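Side-chain contacts in dual function macrocyclase-peptidase POPB (Galerina marginata, PDB 5N4B), which cleaves peptide bonds after prolyl residues and also macrocyclises peptides in the biosynthesis of the highly toxic amanitins: residues F534-E537 with W538-G541; E545-V548 with N549-D553. The protein carries 1 engineered substitution. All coordinates share one frame; numbering follows the deposited sequence.

Interaction 1. Residues F534-E537 with W538-G541; sequences FGEE and WHKG
G535 and H539 bond through the backbone at the start of the short helix 536-540, H539 N reaching G535 O at 3.3 Å, and the i to i+4 pattern continues from E536 O to K540 N and from E537 O to G541 N. G535 is the N-cap residue, and its positive phi (83°) is a backbone shape that suits glycine. Just ahead of it, F534 folds back on W538 in an edge-to-face (T-shaped) stack. The edge of the phenyl ring is presented to one face of the indole, with ring centroids 4.8 Å apart and planes at 69°. CD2 of F534 stands over the middle of the indole, above the CD2-CE2 bond its two rings share, 3.6 Å from W538 CE2, while CB of F534 packs against W538 CB and CG. The indole NE1 is directed elsewhere, to the backbone O of S527. On another side of the helix, E537 and K540 run side by side at the surface. Bends at chi2 of the glutamate and chi3 of the lysine (80°) bring K540 NZ to E537 OE2 at 2.9 Å, a salt bridge that meets the carboxylate on its syn side. One water bridges the side chains of E536 and H539, donating to E536 OE1 at 2.6 Å and lying at the imidazole edge, 2.8 Å from H539 ND1. That carboxylate oxygen also pairs with R543, and H539 NE2 bonds to E623 of helix 621-624, so both ends of the bridge are fixed from outside. In the fold, F534 and W538 lie against P475 and I474 of strand 473-481 in the hydrolase sheet, whereas E536 bonds through its backbone to P334 of the beta-propeller, placing the helix where the two domains meet.

Interaction 2. Residues E545-V548 with N549-D553; sequences ETKV and NTFDD
N549 reaches back over T546 where the chain enters helix 548-563, its backbone N bonding to T546 O at 2.9 Å. Followed outward, the asparagine keeps close to that turn. CB lies 3.3 Å from T546 O, and CG stays near the same oxygen because chi1 (-68°) sets it beside the backbone N. At the amide, OD1 is 4.0 Å from V548 CG1, while ND2 passes CB of T546 and donates to G541 O, tying the new helix to the chain that leaves helix 536-540. T546 answers with its hydroxyl, which hydrogen-bonds to K540 O and R543 N. V548, just before the asparagine, gives its carbonyl O to D552 N in the first i to i+4 bond across the two segments, and its CG2 branch rests 3.8 Å from D552 OD2. K547 leaves on another, buried side, away from N549: bends at chi2 and chi3 curl the chain across T550, with CE 3.4 Å from T550 OG1. The ammonium group continues past it to E623, G498 O and G542 O, three partners that fix a buried charge, and the side chain lies about 12 Å from that of A578, the engineered replacement of the catalytic residue. T550 OG1 is itself bonded to R529 O. F551 turns the edge of its ring to the backbone, CD1 lying 3.6 Å from K547 O. This first helical turn packs on helix 579-590, which follows strand 572-577 and the nucleophile elbow of the alpha/beta-hydrolase domain: T550 meets L583, F551 touches L582 and S587, and V548 lies on R590.

In the fold
Interactions 1 and 2 follow one another along the chain, their centres 12 Å apart, and share a seam: the carbonyls of K540 and G541 serve the side chains of T546 and N549 at the start of helix 548-563. E623 joins them too, accepting from H539 in the first and pairing with K547 in the second. Both rest on helical backbone bonds, but their chemistry differs with place. Interaction 1, near the beta-propeller, combines an aromatic stack, a water bridge and an exposed salt bridge. Interaction 2, facing helix 579-590 inside the hydrolase domain, adds an amide, a hydroxyl and a lysine whose polar ends find partners outside its segments; this lysine is buried, whereas K540 is exposed.

Interaction 1. Residues F534-E537 with W538-G541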
ATOM      1  N   PHE A 534      -0.865 -16.854   2.241  1.00 14.55           N
ATOM      2  CA  PHE A 534      -1.262 -18.069   2.946  1.00 14.35           C
ATOM      3  C   PHE A 534      -1.211 -17.901   4.452  1.00 15.56           C
ATOM      4  O   PHE A 534      -0.929 -18.846   5.175  1.00 16.86           O
ATOM      5  CB  PHE A 534      -0.469 -19.252   2.421  1.00 14.42           C
ATOM      6  CG  PHE A 534      -0.728 -19.487   0.949  1.00 14.97           C
ATOM      7  CD1 PHE A 534      -1.884 -20.116   0.538  1.00 17.02           C
ATOM      8  CD2 PHE A 534       0.185 -19.052  -0.024  1.00 16.60           C
ATOM      9  CE1 PHE A 534      -2.107 -20.334  -0.794  1.00 17.33           C
ATOM     10  CE2 PHE A 534      -0.064 -19.275  -1.370  1.00 14.90           C
ATOM     11  CZ  PHE A 534      -1.206 -19.906  -1.747  1.00 16.73           C
ATOM     12  N   GLY A 535      -1.485 -16.701   4.902  1.00 15.40           N
ATOM     13  CA  GLY A 535      -1.587 -16.469   6.349  1.00 17.53           C
ATOM     14  C   GLY A 535      -0.255 -16.243   7.038  1.00 17.29           C
ATOM     15  O   GLY A 535       0.828 -16.101   6.432  1.00 17.23           O
ATOM     16  N   GLU A 536      -0.341 -16.275   8.371  1.00 17.93           N
ATOM     17  CA  GLU A 536       0.834 -15.939   9.186  1.00 17.73           C
ATOM     18  C   GLU A 536       1.999 -16.854   8.913  1.00 19.34           C
ATOM     19  O   GLU A 536       3.168 -16.426   9.008  1.00 21.12           O
ATOM     20  CB  GLU A 536       0.520 -16.007  10.695  1.00 24.42           C
ATOM     21  CG  GLU A 536       1.738 -16.498  11.671  1.00 24.46           C
ATOM     22  CD  GLU A 536       2.813 -15.436  11.917  1.00 29.25           C
ATOM     23  OE1 GLU A 536       2.672 -14.304  11.423  1.00 39.46           O
ATOM     24  OE2 GLU A 536       3.801 -15.761  12.611  1.00 33.12           O
ATOM     25  N   GLU A 537       1.761 -18.114   8.624  1.00 17.76           N
ATOM     26  CA  GLU A 537       2.855 -19.027   8.376  1.00 19.57           C
ATOM     27  C   GLU A 537       3.596 -18.689   7.075  1.00 20.33           C
ATOM     28  O   GLU A 537       4.785 -19.004   6.949  1.00 19.13           O
ATOM     29  CB  GLU A 537       2.416 -20.494   8.391  1.00 24.04           C
ATOM     30  CG  GLU A 537       1.934 -20.973   9.755  1.00 31.05           C
ATOM     31  CD  GLU A 537       3.058 -21.097  10.780  1.00 47.41           C
ATOM     32  OE1 GLU A 537       4.123 -21.682  10.461  1.00 47.79           O
ATOM     33  OE2 GLU A 537       2.868 -20.605  11.914  1.00 56.31           O
ATOM     34  N   TRP A 538       2.897 -18.103   6.098  1.00 16.38           N
ATOM     35  CA  TRP A 538       3.556 -17.696   4.863  1.00 15.95           C
ATOM     36  C   TRP A 538       4.473 -16.513   5.125  1.00 16.05           C
ATOM     37  O   TRP A 538       5.601 -16.455   4.599  1.00 16.09           O
ATOM     38  CB  TRP A 538       2.494 -17.357   3.821  1.00 15.97           C
ATOM     39  CG  TRP A 538       2.982 -17.520   2.408  1.00 11.54           C
ATOM     40  CD1 TRP A 538       3.116 -16.529   1.475  1.00 14.16           C
ATOM     41  CD2 TRP A 538       3.327 -18.726   1.760  1.00 12.76           C
ATOM     42  NE1 TRP A 538       3.514 -17.062   0.305  1.00 12.55           N
ATOM     43  CE2 TRP A 538       3.665 -18.412   0.436  1.00 11.73           C
ATOM     44  CE3 TRP A 538       3.365 -20.057   2.164  1.00 14.21           C
ATOM     45  CZ2 TRP A 538       4.081 -19.372  -0.481  1.00 13.82           C
ATOM     46  CZ3 TRP A 538       3.757 -21.026   1.257  1.00 16.16           C
ATOM     47  CH2 TRP A 538       4.100 -20.683  -0.071  1.00 15.35           C
ATOM     48  N   HIS A 539       4.015 -15.593   5.952  1.00 14.11           N
ATOM     49  CA  HIS A 539       4.850 -14.456   6.360  1.00 14.53           C
ATOM     50  C   HIS A 539       6.063 -14.936   7.131  1.00 17.55           C
ATOM     51  O   HIS A 539       7.215 -14.544   6.844  1.00 16.08           O
ATOM     52  CB  HIS A 539       4.027 -13.524   7.211  1.00 16.92           C
ATOM     53  CG  HIS A 539       4.734 -12.285   7.648  1.00 15.62           C
ATOM     54  ND1 HIS A 539       4.221 -11.500   8.659  1.00 20.24           N
ATOM     55  CD2 HIS A 539       5.823 -11.627   7.172  1.00 14.22           C
ATOM     56  CE1 HIS A 539       5.000 -10.444   8.832  1.00 20.30           C
ATOM     57  NE2 HIS A 539       5.965 -10.486   7.924  1.00 16.33           N
ATOM     58  N   LYS A 540       5.827 -15.823   8.105  1.00 17.44           N
ATOM     59  CA  LYS A 540       6.914 -16.326   8.955  1.00 16.93           C
ATOM     60  C   LYS A 540       7.960 -17.073   8.149  1.00 20.05           C
ATOM     61  O   LYS A 540       9.141 -17.112   8.521  1.00 20.51           O
ATOM     62  CB  LYS A 540       6.292 -17.170  10.073  1.00 21.73           C
ATOM     63  CG  LYS A 540       7.294 -17.885  10.963  1.00 25.94           C
ATOM     64  CD  LYS A 540       6.669 -18.334  12.296  1.00 38.04           C
ATOM     65  CE  LYS A 540       5.857 -19.605  12.197  1.00 47.33           C
ATOM     66  NZ  LYS A 540       5.138 -19.875  13.513  1.00 54.08           N
ATOM     67  N   GLY A 541       7.561 -17.644   7.017  1.00 19.00           N
ATOM     68  CA  GLY A 541       8.436 -18.336   6.107  1.00 17.08           C
ATOM     69  C   GLY A 541       9.407 -17.453   5.355  1.00 15.73           C
ATOM     70  O   GLY A 541      10.286 -17.996   4.686  1.00 16.92           O
TER
HETATM   71  O   HOH W   1       1.998 -12.178  10.178  1.00 23.71           O

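Interaction 2. Residues E545-V548 with N549-D553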
ATOM      1  N   GLU A 545      15.040 -14.510  10.514  1.00 16.03           N
ATOM      2  CA  GLU A 545      16.046 -15.487  10.115  1.00 16.92           C
ATOM      3  C   GLU A 545      15.704 -16.271   8.848  1.00 17.22           C
ATOM      4  O   GLU A 545      16.614 -16.898   8.288  1.00 20.37           O
ATOM      5  CB  GLU A 545      16.373 -16.441  11.266  1.00 20.86           C
ATOM      6  CG  GLU A 545      15.307 -17.451  11.576  1.00 24.59           C
ATOM      7  CD  GLU A 545      14.265 -16.977  12.576  1.00 29.52           C
ATOM      8  OE1 GLU A 545      14.129 -15.753  12.843  1.00 22.90           O
ATOM      9  OE2 GLU A 545      13.569 -17.874  13.124  1.00 32.36           O
ATOM     10  N   THR A 546      14.448 -16.284   8.406  1.00 16.12           N
ATOM     11  CA  THR A 546      14.078 -16.956   7.168  1.00 16.57           C
ATOM     12  C   THR A 546      13.900 -16.001   5.987  1.00 15.18           C
ATOM     13  O   THR A 546      13.375 -16.410   4.948  1.00 17.42           O
ATOM     14  CB  THR A 546      12.765 -17.732   7.338  1.00 16.98           C
ATOM     15  OG1 THR A 546      11.716 -16.827   7.619  1.00 16.65           O
ATOM     16  CG2 THR A 546      12.826 -18.798   8.456  1.00 19.92           C
ATOM     17  N   LYS A 547      14.312 -14.738   6.125  1.00 15.50           N
ATOM     18  CA  LYS A 547      14.107 -13.765   5.048  1.00 13.92           C
ATOM     19  C   LYS A 547      14.777 -14.202   3.757  1.00 12.51           C
ATOM     20  O   LYS A 547      14.305 -13.854   2.669  1.00 13.62           O
ATOM     21  CB  LYS A 547      14.642 -12.384   5.479  1.00 14.39           C
ATOM     22  CG  LYS A 547      14.203 -11.250   4.555  1.00 15.96           C
ATOM     23  CD  LYS A 547      12.714 -10.917   4.791  1.00 20.85           C
ATOM     24  CE  LYS A 547      11.964 -10.608   3.553  1.00 25.72           C
ATOM     25  NZ  LYS A 547      10.483 -10.559   3.875  1.00 20.16           N
ATOM     26  N   VAL A 548      15.873 -14.956   3.839  1.00 14.10           N
ATOM     27  CA  VAL A 548      16.524 -15.465   2.631  1.00 16.55           C
ATOM     28  C   VAL A 548      15.538 -16.244   1.762  1.00 15.75           C
ATOM     29  O   VAL A 548      15.679 -16.261   0.538  1.00 15.67           O
ATOM     30  CB  VAL A 548      17.775 -16.295   2.971  1.00 18.81           C
ATOM     31  CG1 VAL A 548      17.393 -17.544   3.716  1.00 21.26           C
ATOM     32  CG2 VAL A 548      18.518 -16.699   1.689  1.00 25.17           C
ATOM     33  N   ASN A 549      14.498 -16.854   2.360  1.00 14.36           N
ATOM     34  CA  ASN A 549      13.572 -17.645   1.562  1.00 14.56           C
ATOM     35  C   ASN A 549      12.798 -16.789   0.571  1.00 14.17           C
ATOM     36  O   ASN A 549      12.464 -17.266  -0.514  1.00 13.94           O
ATOM     37  CB  ASN A 549      12.573 -18.361   2.446  1.00 14.93           C
ATOM     38  CG  ASN A 549      13.175 -19.436   3.279  1.00 15.76           C
ATOM     39  OD1 ASN A 549      14.259 -19.952   3.027  1.00 18.54           O
ATOM     40  ND2 ASN A 549      12.439 -19.799   4.304  1.00 19.27           N
ATOM     41  N   THR A 550      12.521 -15.538   0.936  1.00 13.12           N
ATOM     42  CA  THR A 550      11.856 -14.618   0.006  1.00 11.66           C
ATOM     43  C   THR A 550      12.650 -14.474  -1.279  1.00 13.56           C
ATOM     44  O   THR A 550      12.094 -14.504  -2.389  1.00 11.97           O
ATOM     45  CB  THR A 550      11.700 -13.277   0.681  1.00 12.21           C
ATOM     46  OG1 THR A 550      10.913 -13.419   1.895  1.00 12.67           O
ATOM     47  CG2 THR A 550      11.054 -12.311  -0.228  1.00 12.14           C
ATOM     48  N   PHE A 551      13.963 -14.286  -1.131  1.00 12.84           N
ATOM     49  CA  PHE A 551      14.857 -14.125  -2.270  1.00 11.13           C
ATOM     50  C   PHE A 551      14.968 -15.422  -3.072  1.00 11.33           C
ATOM     51  O   PHE A 551      14.885 -15.409  -4.299  1.00 12.30           O
ATOM     52  CB  PHE A 551      16.233 -13.646  -1.794  1.00 11.87           C
ATOM     53  CG  PHE A 551      16.210 -12.254  -1.253  1.00 12.50           C
ATOM     54  CD1 PHE A 551      15.919 -12.009   0.062  1.00 17.12           C
ATOM     55  CD2 PHE A 551      16.415 -11.176  -2.073  1.00 13.16           C
ATOM     56  CE1 PHE A 551      15.841 -10.720   0.562  1.00 18.64           C
ATOM     57  CE2 PHE A 551      16.328  -9.910  -1.592  1.00 12.26           C
ATOM     58  CZ  PHE A 551      16.092  -9.664  -0.298  1.00 14.52           C
ATOM     59  N   ASP A 552      15.122 -16.563  -2.379  1.00 11.99           N
ATOM     60  CA  ASP A 552      15.152 -17.842  -3.063  1.00 13.98           C
ATOM     61  C   ASP A 552      13.853 -18.072  -3.849  1.00 12.21           C
ATOM     62  O   ASP A 552      13.882 -18.571  -4.972  1.00 13.64           O
ATOM     63  CB  ASP A 552      15.397 -18.958  -2.040  1.00 14.45           C
ATOM     64  CG  ASP A 552      16.844 -18.976  -1.490  1.00 18.39           C
ATOM     65  OD1 ASP A 552      17.753 -18.457  -2.179  1.00 21.20           O
ATOM     66  OD2 ASP A 552      17.048 -19.554  -0.401  1.00 21.48           O
ATOM     67  N   ASP A 553      12.714 -17.726  -3.275  1.00 12.57           N
ATOM     68  CA  ASP A 553      11.439 -17.917  -3.967  1.00 11.42           C
ATOM     69  C   ASP A 553      11.386 -17.053  -5.227  1.00 10.21           C
ATOM     70  O   ASP A 553      10.925 -17.488  -6.273  1.00 11.64           O
ATOM     71  CB  ASP A 553      10.263 -17.563  -3.048  1.00 11.71           C
ATOM     72  CG  ASP A 553      10.042 -18.543  -1.910  1.00 15.02           C
ATOM     73  OD1 ASP A 553      10.675 -19.600  -1.897  1.00 15.17           O
ATOM     74  OD2 ASP A 553       9.205 -18.184  -1.055  1.00 14.01           O
TER